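Local structure of giardin subunit alpha-1 (Giardia intestinalis, 4EVF) at residues 174-187 with 216-228. The protein is an annexin that binds phospholipids in a calcium-dependent way and takes part in parasite attachment to the intestinal mucosa and in rebuilding the cytoskeleton between trophozoite and cyst. Residues are numbered along the deposited sequence; the frame is centred on the assembly and turned at random.
Sequences LIDFFGTVPSAEYR and TFYCAHFALLGMH
Tyr186 and His221 both carry CG trans to the backbone N (chi1 -176° and 163°), and this swings the phenol and the imidazole out of their helices to meet at their rims. The bond between Tyr186 OH and His221 ND1 is short, 2.6 Å, and runs close to the plane of both rings; either atom could be the donor. Leu224 lies between the two helices of segment 174-187. Leu224 CB sits over one face of the Tyr186 ring, a CH-pi contact 3.8 Å from its centroid, and Leu224 CD1 reaches Val181 CG1 at 3.8 Å and touches Phe178. Leu225 CD2 packs at the tyrosine edge. Toward the N-terminal end of segment 216-228, the rim of Phe217 points at the face of Phe178 in an offset edge-to-face pair, planes at 80°, and Phe217 CZ rests against Ile175 CG1 at 3.9 Å.

At the C-terminal end of helix 211-225, Arg187 NE donates to Leu225 O (2.9 Å) from above the carbonyl plane, and a water links Ser183 OG to Ala223 O. Gly226 then turns the chain into the next helix with positive phi. The contact joins helices of the predicted third annexin repeat and reaches its junction with the predicted fourth; Ile201 packs on Phe178 and Tyr186. Apolar and aromatic packing surrounds one buried tyrosine-histidine bond, while Arg187's positive charge would probably suit the negative end of the helix dipole.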
loop_
_atom_site.group_PDB
_atom_site.type_symbol
_atom_site.label_atom_id
_atom_site.label_comp_id
_atom_site.label_asym_id
_atom_site.label_seq_id
_atom_site.Cartn_x
_atom_site.Cartn_y
_atom_site.Cartn_z
ATOM N N LEU A 174 13.126 3.950 -19.359
ATOM C CA LEU A 174 12.549 4.332 -18.078
ATOM C C LEU A 174 11.571 3.282 -17.554
ATOM O O LEU A 174 11.608 2.919 -16.372
ATOM C CB LEU A 174 11.858 5.677 -18.217
ATOM C CG LEU A 174 12.623 6.950 -17.852
ATOM C CD1 LEU A 174 14.127 6.830 -17.903
ATOM C CD2 LEU A 174 12.099 8.141 -18.687
ATOM N N ILE A 175 10.702 2.796 -18.435
ATOM C CA ILE A 175 9.681 1.828 -18.057
ATOM C C ILE A 175 10.343 0.518 -17.634
ATOM O O ILE A 175 9.983 -0.087 -16.626
ATOM C CB ILE A 175 8.689 1.599 -19.213
ATOM C CG1 ILE A 175 7.868 2.870 -19.466
ATOM C CG2 ILE A 175 7.763 0.442 -18.915
ATOM C CD1 ILE A 175 7.185 2.900 -20.824
ATOM N N ASP A 176 11.323 0.091 -18.415
ATOM C CA ASP A 176 12.050 -1.132 -18.115
ATOM C C ASP A 176 12.878 -0.966 -16.843
ATOM O O ASP A 176 12.930 -1.863 -16.020
ATOM C CB ASP A 176 12.955 -1.506 -19.289
ATOM C CG ASP A 176 13.790 -2.725 -19.000
ATOM O OD1 ASP A 176 13.262 -3.843 -19.172
ATOM O OD2 ASP A 176 14.961 -2.563 -18.589
ATOM N N PHE A 177 13.520 0.187 -16.675
ATOM C CA PHE A 177 14.333 0.404 -15.485
ATOM C C PHE A 177 13.514 0.361 -14.195
ATOM O O PHE A 177 13.799 -0.415 -13.290
ATOM C CB PHE A 177 15.100 1.729 -15.552
ATOM C CG PHE A 177 15.859 2.037 -14.296
ATOM C CD1 PHE A 177 15.265 2.763 -13.272
ATOM C CD2 PHE A 177 17.153 1.565 -14.120
ATOM C CE1 PHE A 177 15.959 3.030 -12.107
ATOM C CE2 PHE A 177 17.848 1.844 -12.974
ATOM C CZ PHE A 177 17.259 2.565 -11.958
ATOM N N PHE A 178 12.498 1.212 -14.102
ATOM C CA PHE A 178 11.673 1.236 -12.902
ATOM C C PHE A 178 10.894 -0.073 -12.709
ATOM O O PHE A 178 10.643 -0.487 -11.579
ATOM C CB PHE A 178 10.766 2.474 -12.891
ATOM C CG PHE A 178 11.507 3.739 -12.578
ATOM C CD1 PHE A 178 11.744 4.099 -11.263
ATOM C CD2 PHE A 178 12.001 4.544 -13.591
ATOM C CE1 PHE A 178 12.449 5.251 -10.959
ATOM C CE2 PHE A 178 12.712 5.683 -13.300
ATOM C CZ PHE A 178 12.931 6.046 -11.980
ATOM N N GLY A 179 10.549 -0.738 -13.808
ATOM C CA GLY A 179 9.822 -1.993 -13.726
ATOM C C GLY A 179 10.628 -3.238 -13.370
ATOM O O GLY A 179 10.040 -4.256 -12.979
ATOM N N THR A 180 11.959 -3.177 -13.485
ATOM C CA THR A 180 12.786 -4.376 -13.267
ATOM C C THR A 180 13.991 -4.212 -12.331
ATOM O O THR A 180 14.652 -5.200 -11.978
ATOM C CB THR A 180 13.309 -4.976 -14.612
ATOM O OG1 THR A 180 14.192 -4.049 -15.251
ATOM C CG2 THR A 180 12.159 -5.320 -15.561
ATOM N N VAL A 181 14.311 -2.983 -11.948
ATOM C CA VAL A 181 15.450 -2.776 -11.066
ATOM C C VAL A 181 15.127 -3.310 -9.672
ATOM O O VAL A 181 14.033 -3.088 -9.159
ATOM C CB VAL A 181 15.879 -1.290 -10.981
ATOM C CG1 VAL A 181 14.850 -0.477 -10.214
ATOM C CG2 VAL A 181 17.237 -1.172 -10.316
ATOM N N PRO A 182 16.074 -4.039 -9.063
ATOM C CA PRO A 182 15.850 -4.512 -7.696
ATOM C C PRO A 182 15.929 -3.340 -6.734
ATOM O O PRO A 182 16.706 -2.425 -6.971
ATOM C CB PRO A 182 17.011 -5.494 -7.463
ATOM C CG PRO A 182 17.456 -5.905 -8.854
ATOM C CD PRO A 182 17.267 -4.653 -9.678
ATOM N N SER A 183 15.116 -3.353 -5.682
ATOM C CA SER A 183 15.119 -2.263 -4.718
ATOM C C SER A 183 16.495 -2.053 -4.106
ATOM O O SER A 183 16.941 -0.917 -3.924
ATOM C CB SER A 183 14.108 -2.528 -3.600
ATOM O OG SER A 183 12.793 -2.583 -4.114
ATOM N N ALA A 184 17.167 -3.156 -3.779
ATOM C CA ALA A 184 18.458 -3.060 -3.116
ATOM C C ALA A 184 19.449 -2.256 -3.951
ATOM O O ALA A 184 20.319 -1.598 -3.404
ATOM C CB ALA A 184 19.008 -4.448 -2.806
ATOM N N GLU A 185 19.303 -2.315 -5.275
ATOM C CA GLU A 185 20.190 -1.598 -6.190
ATOM C C GLU A 185 19.704 -0.182 -6.409
ATOM O O GLU A 185 20.492 0.743 -6.622
ATOM C CB GLU A 185 20.263 -2.327 -7.536
ATOM C CG GLU A 185 20.655 -3.795 -7.412
ATOM C CD GLU A 185 21.100 -4.412 -8.725
ATOM O OE1 GLU A 185 20.774 -3.851 -9.802
ATOM O OE2 GLU A 185 21.789 -5.458 -8.679
ATOM N N TYR A 186 18.393 -0.003 -6.358
ATOM C CA TYR A 186 17.826 1.313 -6.651
ATOM C C TYR A 186 18.372 2.400 -5.732
ATOM O O TYR A 186 18.773 3.470 -6.194
ATOM C CB TYR A 186 16.305 1.274 -6.576
ATOM C CG TYR A 186 15.656 2.589 -6.964
ATOM C CD1 TYR A 186 15.492 2.930 -8.302
ATOM C CD2 TYR A 186 15.210 3.486 -5.994
ATOM C CE1 TYR A 186 14.887 4.129 -8.668
ATOM C CE2 TYR A 186 14.601 4.692 -6.355
ATOM C CZ TYR A 186 14.447 5.004 -7.694
ATOM O OH TYR A 186 13.850 6.196 -8.081
ATOM N N ARG A 187 18.407 2.112 -4.434
ATOM C CA ARG A 187 18.822 3.089 -3.427
ATOM C C ARG A 187 20.204 3.696 -3.707
ATOM O O ARG A 187 20.359 4.926 -3.703
ATOM C CB ARG A 187 18.746 2.461 -2.027
ATOM C CG ARG A 187 17.528 1.534 -1.880
ATOM C CD ARG A 187 17.297 1.003 -0.466
ATOM N NE ARG A 187 15.922 0.512 -0.323
ATOM C CZ ARG A 187 15.565 -0.771 -0.289
ATOM N NH1 ARG A 187 16.483 -1.736 -0.359
ATOM N NH2 ARG A 187 14.279 -1.094 -0.166
ATOM N N THR A 216 2.528 7.636 -11.061
ATOM C CA THR A 216 2.903 6.220 -11.137
ATOM C C THR A 216 4.406 6.042 -10.933
ATOM O O THR A 216 4.841 5.210 -10.114
ATOM C CB THR A 216 2.475 5.567 -12.475
ATOM O OG1 THR A 216 1.048 5.593 -12.602
ATOM C CG2 THR A 216 2.952 4.118 -12.534
ATOM N N PHE A 217 5.206 6.816 -11.665
ATOM C CA PHE A 217 6.666 6.739 -11.528
ATOM C C PHE A 217 7.150 7.267 -10.171
ATOM O O PHE A 217 8.132 6.773 -9.597
ATOM C CB PHE A 217 7.364 7.470 -12.683
ATOM C CG PHE A 217 7.416 6.678 -13.961
ATOM C CD1 PHE A 217 6.307 6.600 -14.788
ATOM C CD2 PHE A 217 8.578 6.027 -14.343
ATOM C CE1 PHE A 217 6.342 5.874 -15.968
ATOM C CE2 PHE A 217 8.628 5.294 -15.518
ATOM C CZ PHE A 217 7.502 5.225 -16.338
ATOM N N TYR A 218 6.456 8.278 -9.657
ATOM C CA TYR A 218 6.777 8.822 -8.350
ATOM C C TYR A 218 6.520 7.788 -7.246
ATOM O O TYR A 218 7.340 7.613 -6.337
ATOM C CB TYR A 218 5.954 10.093 -8.092
ATOM C CG TYR A 218 6.505 11.000 -7.010
ATOM C CD1 TYR A 218 7.872 11.091 -6.773
ATOM C CD2 TYR A 218 5.656 11.755 -6.213
ATOM C CE1 TYR A 218 8.376 11.928 -5.781
ATOM C CE2 TYR A 218 6.147 12.595 -5.223
ATOM C CZ TYR A 218 7.504 12.677 -5.014
ATOM O OH TYR A 218 7.988 13.503 -4.024
ATOM N N CYS A 219 5.387 7.096 -7.324
ATOM C CA CYS A 219 5.097 6.055 -6.338
ATOM C C CYS A 219 6.131 4.933 -6.460
ATOM O O CYS A 219 6.619 4.404 -5.452
ATOM C CB CYS A 219 3.674 5.510 -6.494
ATOM S SG CYS A 219 2.366 6.658 -5.879
ATOM N N ALA A 220 6.454 4.572 -7.700
ATOM C CA ALA A 220 7.435 3.513 -7.973
ATOM C C ALA A 220 8.789 3.838 -7.338
ATOM O O ALA A 220 9.436 2.975 -6.725
ATOM C CB ALA A 220 7.580 3.324 -9.464
ATOM N N HIS A 221 9.214 5.089 -7.507
ATOM C CA HIS A 221 10.403 5.633 -6.853
ATOM C C HIS A 221 10.415 5.414 -5.332
ATOM O O HIS A 221 11.371 4.860 -4.782
ATOM C CB HIS A 221 10.531 7.123 -7.190
ATOM C CG HIS A 221 11.442 7.878 -6.276
ATOM N ND1 HIS A 221 12.813 7.774 -6.340
ATOM C CD2 HIS A 221 11.176 8.755 -5.278
ATOM C CE1 HIS A 221 13.357 8.549 -5.418
ATOM N NE2 HIS A 221 12.385 9.155 -4.760
ATOM N N PHE A 222 9.363 5.858 -4.647
ATOM C CA PHE A 222 9.245 5.641 -3.202
ATOM C C PHE A 222 9.204 4.157 -2.851
ATOM O O PHE A 222 9.837 3.732 -1.880
ATOM C CB PHE A 222 7.998 6.328 -2.638
ATOM C CG PHE A 222 8.135 7.817 -2.495
ATOM C CD1 PHE A 222 7.188 8.670 -3.053
ATOM C CD2 PHE A 222 9.196 8.368 -1.810
ATOM C CE1 PHE A 222 7.310 10.046 -2.928
ATOM C CE2 PHE A 222 9.320 9.746 -1.681
ATOM C CZ PHE A 222 8.375 10.581 -2.242
ATOM N N ALA A 223 8.463 3.376 -3.636
ATOM C CA ALA A 223 8.324 1.942 -3.371
ATOM C C ALA A 223 9.696 1.294 -3.378
ATOM O O ALA A 223 10.031 0.539 -2.468
ATOM C CB ALA A 223 7.437 1.281 -4.414
ATOM N N LEU A 224 10.483 1.602 -4.408
ATOM C CA LEU A 224 11.830 1.044 -4.542
ATOM C C LEU A 224 12.751 1.489 -3.409
ATOM O O LEU A 224 13.621 0.729 -2.987
ATOM C CB LEU A 224 12.421 1.389 -5.919
ATOM C CG LEU A 224 11.650 0.770 -7.084
ATOM C CD1 LEU A 224 12.070 1.373 -8.419
ATOM C CD2 LEU A 224 11.800 -0.776 -7.082
ATOM N N LEU A 225 12.546 2.709 -2.903
ATOM C CA LEU A 225 13.308 3.197 -1.747
ATOM C C LEU A 225 12.908 2.481 -0.462
ATOM O O LEU A 225 13.716 2.305 0.446
ATOM C CB LEU A 225 13.132 4.703 -1.557
ATOM C CG LEU A 225 13.823 5.602 -2.579
ATOM C CD1 LEU A 225 13.661 7.066 -2.184
ATOM C CD2 LEU A 225 15.297 5.223 -2.682
ATOM N N GLY A 226 11.647 2.088 -0.386
ATOM C CA GLY A 226 11.156 1.369 0.768
ATOM C C GLY A 226 9.660 1.525 0.881
ATOM O O GLY A 226 9.125 2.634 0.748
ATOM N N MET A 227 8.985 0.411 1.126
ATOM C CA MET A 227 7.537 0.403 1.255
ATOM C C MET A 227 7.027 1.391 2.316
ATOM O O MET A 227 5.952 1.971 2.153
ATOM C CB MET A 227 7.048 -1.014 1.553
ATOM C CG MET A 227 7.125 -1.953 0.362
ATOM S SD MET A 227 5.987 -1.484 -0.963
ATOM C CE MET A 227 6.826 -2.189 -2.379
ATOM N N HIS A 228 7.789 1.576 3.395
ATOM C CA HIS A 228 7.399 2.518 4.456
ATOM C C HIS A 228 7.494 3.968 3.993
ATOM O O HIS A 228 6.788 4.839 4.507
ATOM C CB HIS A 228 8.245 2.324 5.728
ATOM C CG HIS A 228 9.676 2.748 5.582
ATOM N ND1 HIS A 228 10.587 2.050 4.815
ATOM C CD2 HIS A 228 10.357 3.787 6.121
ATOM C CE1 HIS A 228 11.764 2.650 4.879
ATOM N NE2 HIS A 228 11.653 3.703 5.667
HETATM O O HOH W 1 11.061 -2.123 -2.102
#